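Local coordinates for Esterase/lipase (PDB 3DNM), which probably hydrolyses carboxylic ester bonds as a bacterial alpha/beta-hydrolase esterase or lipase of the hormone-sensitive lipase family, at residues 38-43 / 217-222; 58-63 / 109-114; 118-123 / 309-314. All coordinates share one frame; numbering follows the deposited sequence.

Contact 1: residues 38-43 / 217-222; sequences LLKINA and RDFLAE
Lys40 lays the aliphatic part of its side chain over one face of the Phe219 ring, and this CH-pi contact is the heart of the packing between helix 38-43 and the loop 217-222. Lys40 CB stands over the middle of the ring, 3.4 Å from the Phe219 centroid and 4° off the normal. CG then moves toward the ring atom CE1, and Lys40 CD lies 3.3 Å from Phe219 CZ. Lys40 CE drifts off to 4.0 Å from Phe219 CE1, where a turn about chi4 (-64°) sends NZ away from the ring to a long, weak ion pair with Glu44. Because Lys40 CG lies opposite the backbone N (chi1 -178°), the chain runs out across the aromatic surface. The other face of the ring has the carbonyl oxygen of Arg217 above it, displaced toward the rim.

As in hormone-sensitive lipase relatives, helix 32-44 and the 217-222 region after strand 195-198 probably both belong to the cap over the alpha/beta hydrolase core, so the contact joins its two parts. The loop leads into helix 223-234, with Glu222 at its N-cap position. Within the loop, Asp218 forms an Asx turn: its OD1 accepts from Leu220 N at 2.9 Å, nearly along the C-O axis, and also from Ala221 N, which comes from above the carboxylate plane.

Beside the ring, at Phe219 CB, apolar side chains close in: this atom is 4.0 Å from Leu39 CB and equally far from Ala43 CB, two residues one helical turn apart. Leu39 CD1 meets Leu220 CD1 at 3.9 Å. Leu220 also touches His295, which with Ser171 and Glu265 probably forms the catalytic triad; Asp218 rests on Glu265 and binds Ala266 N through OD2.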
loop_
_atom_site.group_PDB
_atom_site.type_symbol
_atom_site.label_atom_id
_atom_site.label_comp_id
_atom_site.label_asym_id
_atom_site.label_seq_id
_atom_site.Cartn_x
_atom_site.Cartn_y
_atom_site.Cartn_z
ATOM N N LEU A 38 4.092 -7.986 20.958
ATOM C CA LEU A 38 3.701 -9.205 20.279
ATOM C C LEU A 38 4.447 -9.271 18.950
ATOM O O LEU A 38 5.083 -10.286 18.640
ATOM C CB LEU A 38 2.196 -9.215 20.045
ATOM C CG LEU A 38 1.632 -10.512 19.482
ATOM C CD1 LEU A 38 1.858 -11.643 20.461
ATOM C CD2 LEU A 38 0.155 -10.336 19.215
ATOM N N LEU A 39 4.380 -8.193 18.167
ATOM C CA LEU A 39 5.083 -8.161 16.886
ATOM C C LEU A 39 6.588 -8.350 17.094
ATOM O O LEU A 39 7.284 -8.827 16.199
ATOM C CB LEU A 39 4.838 -6.840 16.145
ATOM C CG LEU A 39 3.405 -6.531 15.701
ATOM C CD1 LEU A 39 3.381 -5.184 15.030
ATOM C CD2 LEU A 39 2.888 -7.588 14.751
ATOM N N LYS A 40 7.084 -7.971 18.271
ATOM C CA LYS A 40 8.503 -8.115 18.588
ATOM C C LYS A 40 8.850 -9.584 18.819
ATOM O O LYS A 40 9.836 -10.091 18.275
ATOM C CB LYS A 40 8.848 -7.292 19.830
ATOM C CG LYS A 40 10.319 -7.313 20.264
ATOM C CD LYS A 40 10.567 -6.186 21.283
ATOM C CE LYS A 40 12.016 -6.070 21.708
ATOM N NZ LYS A 40 12.431 -7.307 22.415
ATOM N N ILE A 41 8.042 -10.266 19.628
ATOM C CA ILE A 41 8.271 -11.677 19.899
ATOM C C ILE A 41 8.182 -12.465 18.595
ATOM O O ILE A 41 8.966 -13.375 18.359
ATOM C CB ILE A 41 7.224 -12.253 20.871
ATOM C CG1 ILE A 41 7.248 -11.484 22.186
ATOM C CG2 ILE A 41 7.491 -13.737 21.109
ATOM C CD1 ILE A 41 6.433 -12.127 23.283
ATOM N N ASN A 42 7.219 -12.121 17.749
ATOM C CA ASN A 42 7.064 -12.834 16.487
ATOM C C ASN A 42 8.263 -12.619 15.590
ATOM O O ASN A 42 8.643 -13.502 14.827
ATOM C CB ASN A 42 5.792 -12.379 15.774
ATOM C CG ASN A 42 4.647 -13.354 15.960
ATOM O OD1 ASN A 42 3.482 -12.971 15.895
ATOM N ND2 ASN A 42 4.971 -14.625 16.177
ATOM N N ALA A 43 8.853 -11.433 15.700
ATOM C CA ALA A 43 10.018 -11.055 14.917
ATOM C C ALA A 43 11.219 -11.896 15.325
ATOM O O ALA A 43 11.921 -12.427 14.473
ATOM C CB ALA A 43 10.318 -9.586 15.121
ATOM N N ARG A 217 12.729 -0.221 16.601
ATOM C CA ARG A 217 11.315 -0.213 16.954
ATOM C C ARG A 217 10.401 -0.943 15.967
ATOM O O ARG A 217 9.324 -1.425 16.332
ATOM C CB ARG A 217 10.824 1.220 17.094
ATOM C CG ARG A 217 11.216 1.899 18.382
ATOM C CD ARG A 217 10.228 3.016 18.652
ATOM N NE ARG A 217 10.852 4.329 18.691
ATOM C CZ ARG A 217 10.183 5.476 18.593
ATOM N NH1 ARG A 217 8.856 5.477 18.441
ATOM N NH2 ARG A 217 10.843 6.627 18.666
ATOM N N ASP A 218 10.841 -1.030 14.718
ATOM C CA ASP A 218 10.056 -1.669 13.672
ATOM C C ASP A 218 10.248 -3.184 13.577
ATOM O O ASP A 218 11.233 -3.668 13.011
ATOM C CB ASP A 218 10.410 -1.034 12.342
ATOM C CG ASP A 218 9.340 -1.222 11.312
ATOM O OD1 ASP A 218 8.852 -2.368 11.166
ATOM O OD2 ASP A 218 9.001 -0.215 10.648
ATOM N N PHE A 219 9.287 -3.931 14.117
ATOM C CA PHE A 219 9.346 -5.390 14.103
ATOM C C PHE A 219 8.676 -5.985 12.877
ATOM O O PHE A 219 8.266 -7.140 12.901
ATOM C CB PHE A 219 8.682 -5.960 15.357
ATOM C CG PHE A 219 9.104 -5.280 16.621
ATOM C CD1 PHE A 219 10.418 -5.338 17.050
ATOM C CD2 PHE A 219 8.196 -4.547 17.360
ATOM C CE1 PHE A 219 10.818 -4.668 18.198
ATOM C CE2 PHE A 219 8.588 -3.876 18.505
ATOM C CZ PHE A 219 9.898 -3.937 18.923
ATOM N N LEU A 220 8.545 -5.202 11.815
ATOM C CA LEU A 220 7.930 -5.700 10.594
ATOM C C LEU A 220 8.808 -5.330 9.404
ATOM O O LEU A 220 9.302 -6.205 8.692
ATOM C CB LEU A 220 6.520 -5.126 10.433
ATOM C CG LEU A 220 5.496 -5.589 11.479
ATOM C CD1 LEU A 220 4.139 -4.948 11.225
ATOM C CD2 LEU A 220 5.374 -7.096 11.428
ATOM N N ALA A 221 9.001 -4.032 9.188
ATOM C CA ALA A 221 9.866 -3.560 8.109
ATOM C C ALA A 221 11.251 -3.537 8.733
ATOM O O ALA A 221 11.741 -2.489 9.151
ATOM C CB ALA A 221 9.462 -2.169 7.676
ATOM N N GLU A 222 11.872 -4.708 8.811
ATOM C CA GLU A 222 13.189 -4.830 9.420
ATOM C C GLU A 222 14.362 -4.451 8.531
ATOM O O GLU A 222 14.258 -4.433 7.305
ATOM C CB GLU A 222 13.389 -6.256 9.940
ATOM C CG GLU A 222 12.469 -6.610 11.095
ATOM C CD GLU A 222 12.798 -7.950 11.721
ATOM O OE1 GLU A 222 12.555 -8.997 11.076
ATOM O OE2 GLU A 222 13.305 -7.947 12.863
#

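Contact 2: residues 58-63 / 109-114; sequences GMEALC and SPSTHL
Cys63, just past the end of helix 58-62, comes closest in backbone terms to Thr112, their CA atoms 5.2 Å apart, where residues Ser111 to Leu114 make a type I beta turn that runs into the next helix. The one hydrogen bond between the segments joins Ser109 OG, the donor, to Glu60 OE2 at 2.5 Å. The hydroxyl comes in on the syn side of the carboxylate, 24° out of its plane. Glu60 reaches it by folding at chi2 (-81°), which turns the acid toward Ser109. The other oxygen, Glu60 OE1, lies 3.4 Å from Ser111 CB.

Thr112 is buried, its CG2 methyl lying against the Glu60 carboxylate and Met59. Thr112 CG2 is 3.7 Å from Glu60 OE2, the two side chains crossing at about a right angle, and 4.2 Å from Met59 CG. The carbonyl oxygen of Thr112 lies 3.5 Å from Cys63 CB. With chi1 at 53°, Thr112 OG1 turns back into its own loop and donates to Ser109 O over 2.7 Å. Thr112 N makes a further, weak bond to Ser109 OG, so the hydroxyl that binds Glu60 also faces the turn.

Helix 52-62, probably part of the N-terminal cap, is thus joined to the loop that follows strand 96-100. Behind that loop, Pro110 and Ser111 pack on Ile85 of strand 82-88 and Leu114 touches Gln87 of the same strand. His113, at the N-cap position, leads into helix 114-122, which flanks the central sheet.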
loop_
_atom_site.group_PDB
_atom_site.type_symbol
_atom_site.label_atom_id
_atom_site.label_comp_id
_atom_site.label_asym_id
_atom_site.label_seq_id
_atom_site.Cartn_x
_atom_site.Cartn_y
_atom_site.Cartn_z
ATOM N N GLY A 58 3.394 -19.082 3.400
ATOM C CA GLY A 58 3.056 -18.927 4.802
ATOM C C GLY A 58 2.390 -17.597 5.086
ATOM O O GLY A 58 1.744 -17.428 6.119
ATOM N N MET A 59 2.561 -16.646 4.176
ATOM C CA MET A 59 1.961 -15.330 4.325
ATOM C C MET A 59 0.486 -15.477 3.980
ATOM O O MET A 59 -0.372 -14.837 4.578
ATOM C CB MET A 59 2.632 -14.342 3.375
ATOM C CG MET A 59 2.439 -12.892 3.755
ATOM S SD MET A 59 3.397 -11.784 2.703
ATOM C CE MET A 59 5.050 -12.015 3.385
ATOM N N GLU A 60 0.211 -16.339 3.007
ATOM C CA GLU A 60 -1.148 -16.611 2.558
ATOM C C GLU A 60 -1.868 -17.389 3.650
ATOM O O GLU A 60 -2.985 -17.046 4.053
ATOM C CB GLU A 60 -1.125 -17.462 1.290
ATOM C CG GLU A 60 -0.470 -16.822 0.085
ATOM C CD GLU A 60 -1.391 -15.870 -0.642
ATOM O OE1 GLU A 60 -2.615 -15.919 -0.396
ATOM O OE2 GLU A 60 -0.891 -15.082 -1.475
ATOM N N ALA A 61 -1.219 -18.452 4.114
ATOM C CA ALA A 61 -1.772 -19.298 5.161
ATOM C C ALA A 61 -2.069 -18.449 6.384
ATOM O O ALA A 61 -3.170 -18.486 6.928
ATOM C CB ALA A 61 -0.780 -20.390 5.518
ATOM N N LEU A 62 -1.071 -17.676 6.801
ATOM C CA LEU A 62 -1.180 -16.811 7.964
ATOM C C LEU A 62 -2.275 -15.763 7.771
ATOM O O LEU A 62 -3.262 -15.747 8.504
ATOM C CB LEU A 62 0.165 -16.128 8.221
ATOM C CG LEU A 62 0.476 -15.617 9.630
ATOM C CD1 LEU A 62 0.592 -16.796 10.593
ATOM C CD2 LEU A 62 1.785 -14.832 9.607
ATOM N N CYS A 63 -2.106 -14.894 6.777
ATOM C CA CYS A 63 -3.083 -13.841 6.512
ATOM C C CYS A 63 -4.497 -14.324 6.147
ATOM O O CYS A 63 -5.350 -13.547 5.710
ATOM C CB CYS A 63 -2.502 -12.823 5.516
ATOM S SG CYS A 63 -1.672 -11.420 6.325
ATOM N N SER A 109 -0.266 -10.425 -2.018
ATOM C CA SER A 109 -1.233 -10.724 -3.069
ATOM C C SER A 109 -2.583 -10.116 -2.703
ATOM O O SER A 109 -2.806 -9.729 -1.555
ATOM C CB SER A 109 -1.383 -12.239 -3.225
ATOM O OG SER A 109 -1.856 -12.829 -2.024
ATOM N N PRO A 110 -3.499 -10.006 -3.681
ATOM C CA PRO A 110 -4.801 -9.430 -3.333
ATOM C C PRO A 110 -5.369 -10.212 -2.147
ATOM O O PRO A 110 -5.948 -9.635 -1.224
ATOM C CB PRO A 110 -5.608 -9.620 -4.617
ATOM C CG PRO A 110 -4.562 -9.468 -5.690
ATOM C CD PRO A 110 -3.410 -10.286 -5.128
ATOM N N SER A 111 -5.173 -11.529 -2.178
ATOM C CA SER A 111 -5.639 -12.414 -1.113
ATOM C C SER A 111 -5.171 -11.897 0.237
ATOM O O SER A 111 -5.947 -11.316 0.980
ATOM C CB SER A 111 -5.097 -13.838 -1.309
ATOM O OG SER A 111 -5.478 -14.373 -2.567
ATOM N N THR A 112 -3.894 -12.106 0.540
ATOM C CA THR A 112 -3.315 -11.676 1.808
ATOM C C THR A 112 -3.907 -10.399 2.396
ATOM O O THR A 112 -4.064 -10.302 3.611
ATOM C CB THR A 112 -1.785 -11.470 1.691
ATOM O OG1 THR A 112 -1.501 -10.590 0.597
ATOM C CG2 THR A 112 -1.076 -12.793 1.466
ATOM N N HIS A 113 -4.253 -9.435 1.546
ATOM C CA HIS A 113 -4.788 -8.162 2.025
ATOM C C HIS A 113 -6.308 -7.968 2.083
ATOM O O HIS A 113 -6.789 -6.864 2.360
ATOM C CB HIS A 113 -4.147 -7.013 1.242
ATOM C CG HIS A 113 -2.685 -6.850 1.518
ATOM N ND1 HIS A 113 -2.122 -5.641 1.867
ATOM C CD2 HIS A 113 -1.677 -7.753 1.534
ATOM C CE1 HIS A 113 -0.832 -5.807 2.090
ATOM N NE2 HIS A 113 -0.537 -7.079 1.895
ATOM N N LEU A 114 -7.057 -9.039 1.838
ATOM C CA LEU A 114 -8.513 -8.991 1.906
ATOM C C LEU A 114 -8.912 -8.331 3.211
ATOM O O LEU A 114 -9.832 -7.518 3.260
ATOM C CB LEU A 114 -9.090 -10.403 1.864
ATOM C CG LEU A 114 -8.977 -11.062 0.491
ATOM C CD1 LEU A 114 -9.392 -12.518 0.577
ATOM C CD2 LEU A 114 -9.837 -10.294 -0.509
#

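Contact 3: residues 118-123 / 309-314; sequences TQLAKQ and ISIKEI. With SO4 (sulfate ion), chain F.
Leu120 touches two isoleucines of the facing helix with its CD2 methyl, 3.9 Å from Ile311 CG2 and 4.2 Å from Ile314 CG2. The Leu120 and Ile311 side chains cross at about a right angle. Leu120 also lies near the probable nucleophile elbow without touching it. Ile311 keeps CG2 opposite its backbone N, and this branch projects toward helix 118-122; besides Leu120 it meets Gln119 CB and the amide of Gln123, whose OE1 is 3.6 Å away. The short helical segments run in broadly the same direction, their axes 9.6 Å apart at closest approach and crossing at -41°.

At the outer end, Gln123 stretches its side chain across Lys312; its amide passes close to Lys312 CD, a modelled approach too short to lean on at this resolution. Lys312 bends at chi2 (67°), which brings its NZ within 4.1 Å of Gln123 CB. On another side of helix 118-122, the extended Lys122 donates from NZ to O2 of a sulfate ion at 3.1 Å and also binds Glu70 O; the anion probably comes from the crystallisation liquor.

Both helices lie on one face of the alpha/beta hydrolase sheet. Ile314 carries the packing inward onto Val196 and Leu198 of strand 195-198 and onto His260 of strand 257-262, while Glu313 forms a salt bridge with Lys288 of strand 285-290.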
loop_
_atom_site.group_PDB
_atom_site.type_symbol
_atom_site.label_atom_id
_atom_site.label_comp_id
_atom_site.label_asym_id
_atom_site.label_seq_id
_atom_site.Cartn_x
_atom_site.Cartn_y
_atom_site.Cartn_z
ATOM N N THR A 118 -11.141 -5.475 2.059
ATOM C CA THR A 118 -12.566 -5.775 2.211
ATOM C C THR A 118 -13.189 -4.682 3.046
ATOM O O THR A 118 -14.286 -4.215 2.761
ATOM C CB THR A 118 -12.815 -7.127 2.898
ATOM O OG1 THR A 118 -12.198 -7.134 4.187
ATOM C CG2 THR A 118 -12.245 -8.257 2.064
ATOM N N GLN A 119 -12.468 -4.270 4.078
ATOM C CA GLN A 119 -12.924 -3.206 4.952
ATOM C C GLN A 119 -12.961 -1.888 4.184
ATOM O O GLN A 119 -13.901 -1.108 4.317
ATOM C CB GLN A 119 -11.986 -3.079 6.148
ATOM C CG GLN A 119 -12.077 -4.243 7.094
ATOM C CD GLN A 119 -13.435 -4.307 7.761
ATOM O OE1 GLN A 119 -13.746 -5.257 8.490
ATOM N NE2 GLN A 119 -14.254 -3.282 7.523
ATOM N N LEU A 120 -11.936 -1.635 3.380
ATOM C CA LEU A 120 -11.896 -0.404 2.619
ATOM C C LEU A 120 -13.080 -0.338 1.679
ATOM O O LEU A 120 -13.806 0.656 1.640
ATOM C CB LEU A 120 -10.595 -0.305 1.826
ATOM C CG LEU A 120 -9.353 0.105 2.620
ATOM C CD1 LEU A 120 -8.188 0.318 1.665
ATOM C CD2 LEU A 120 -9.646 1.386 3.395
ATOM N N ALA A 121 -13.281 -1.419 0.937
ATOM C CA ALA A 121 -14.377 -1.509 -0.022
ATOM C C ALA A 121 -15.745 -1.343 0.631
ATOM O O ALA A 121 -16.649 -0.753 0.042
ATOM C CB ALA A 121 -14.308 -2.837 -0.759
ATOM N N LYS A 122 -15.906 -1.845 1.845
ATOM C CA LYS A 122 -17.195 -1.716 2.500
ATOM C C LYS A 122 -17.466 -0.358 3.148
ATOM O O LYS A 122 -18.514 0.233 2.907
ATOM C CB LYS A 122 -17.366 -2.807 3.544
ATOM C CG LYS A 122 -18.667 -2.722 4.282
ATOM C CD LYS A 122 -18.813 -3.906 5.195
ATOM C CE LYS A 122 -20.093 -3.842 5.984
ATOM N NZ LYS A 122 -20.284 -5.093 6.753
ATOM N N GLN A 123 -16.528 0.138 3.954
ATOM C CA GLN A 123 -16.711 1.411 4.648
ATOM C C GLN A 123 -16.709 2.620 3.712
ATOM O O GLN A 123 -16.683 3.777 4.151
ATOM C CB GLN A 123 -15.638 1.576 5.731
ATOM C CG GLN A 123 -15.451 0.329 6.588
ATOM C CD GLN A 123 -14.643 0.567 7.860
ATOM O OE1 GLN A 123 -14.150 -0.381 8.483
ATOM N NE2 GLN A 123 -14.514 1.829 8.260
ATOM N N ILE A 309 -9.979 3.228 13.420
ATOM C CA ILE A 309 -10.115 4.667 13.284
ATOM C C ILE A 309 -9.541 5.107 11.941
ATOM O O ILE A 309 -10.162 5.881 11.203
ATOM C CB ILE A 309 -9.355 5.426 14.387
ATOM C CG1 ILE A 309 -9.740 4.904 15.773
ATOM C CG2 ILE A 309 -9.654 6.908 14.278
ATOM C CD1 ILE A 309 -11.189 5.071 16.118
ATOM N N SER A 310 -8.352 4.603 11.631
ATOM C CA SER A 310 -7.682 4.947 10.391
ATOM C C SER A 310 -8.526 4.561 9.168
ATOM O O SER A 310 -8.785 5.397 8.304
ATOM C CB SER A 310 -6.312 4.261 10.348
ATOM O OG SER A 310 -5.539 4.719 9.256
ATOM N N ILE A 311 -8.944 3.296 9.096
ATOM C CA ILE A 311 -9.765 2.818 7.984
ATOM C C ILE A 311 -10.947 3.762 7.804
ATOM O O ILE A 311 -11.216 4.244 6.707
ATOM C CB ILE A 311 -10.363 1.439 8.266
ATOM C CG1 ILE A 311 -9.276 0.452 8.692
ATOM C CG2 ILE A 311 -11.097 0.944 7.029
ATOM C CD1 ILE A 311 -8.373 -0.032 7.572
ATOM N N LYS A 312 -11.653 4.017 8.903
ATOM C CA LYS A 312 -12.817 4.890 8.899
ATOM C C LYS A 312 -12.442 6.258 8.360
ATOM O O LYS A 312 -13.172 6.821 7.545
ATOM C CB LYS A 312 -13.395 5.019 10.315
ATOM C CG LYS A 312 -14.900 5.301 10.362
ATOM C CD LYS A 312 -15.700 4.107 9.839
ATOM C CE LYS A 312 -17.160 4.474 9.514
ATOM N NZ LYS A 312 -17.845 3.423 8.679
ATOM N N GLU A 313 -11.311 6.798 8.808
ATOM C CA GLU A 313 -10.866 8.104 8.325
ATOM C C GLU A 313 -10.428 8.046 6.864
ATOM O O GLU A 313 -10.651 8.994 6.099
ATOM C CB GLU A 313 -9.717 8.634 9.167
ATOM C CG GLU A 313 -10.110 8.955 10.573
ATOM C CD GLU A 313 -9.017 9.682 11.329
ATOM O OE1 GLU A 313 -9.227 9.945 12.539
ATOM O OE2 GLU A 313 -7.961 9.991 10.714
ATOM N N ILE A 314 -9.805 6.940 6.473
ATOM C CA ILE A 314 -9.366 6.800 5.095
ATOM C C ILE A 314 -10.578 6.772 4.157
ATOM O O ILE A 314 -10.533 7.312 3.049
ATOM C CB ILE A 314 -8.530 5.515 4.891
ATOM C CG1 ILE A 314 -7.248 5.603 5.718
ATOM C CG2 ILE A 314 -8.220 5.329 3.409
ATOM C CD1 ILE A 314 -6.297 4.464 5.502
HETATM S S SO4 F . -17.338 -6.440 9.534
HETATM O O1 SO4 F . -16.653 -5.688 10.608
HETATM O O2 SO4 F . -17.777 -5.498 8.480
HETATM O O3 SO4 F . -16.416 -7.442 8.965
HETATM O O4 SO4 F . -18.506 -7.146 10.090
#

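From the N terminus the chain passes first through helix 32-44, whose contact 1 closes a long loop by meeting residues 217-222, between helices 209-213 and 223-234. Inside that loop lies contact 2, a much shorter closure from helix 52-62 to the turn after strand 96-100. That turn runs directly into helix 114-122, where contact 3 opens; it closes only at helix 305-321, so contacts 1 and 3 cross. Contact 1 ties the first N-terminal helix to the probable cap insertion after strand 195-198, contact 2 ties the second to a loop of the core, and contact 3 joins two helices flanking the sheet. Their centres are 18 to 24 Å apart.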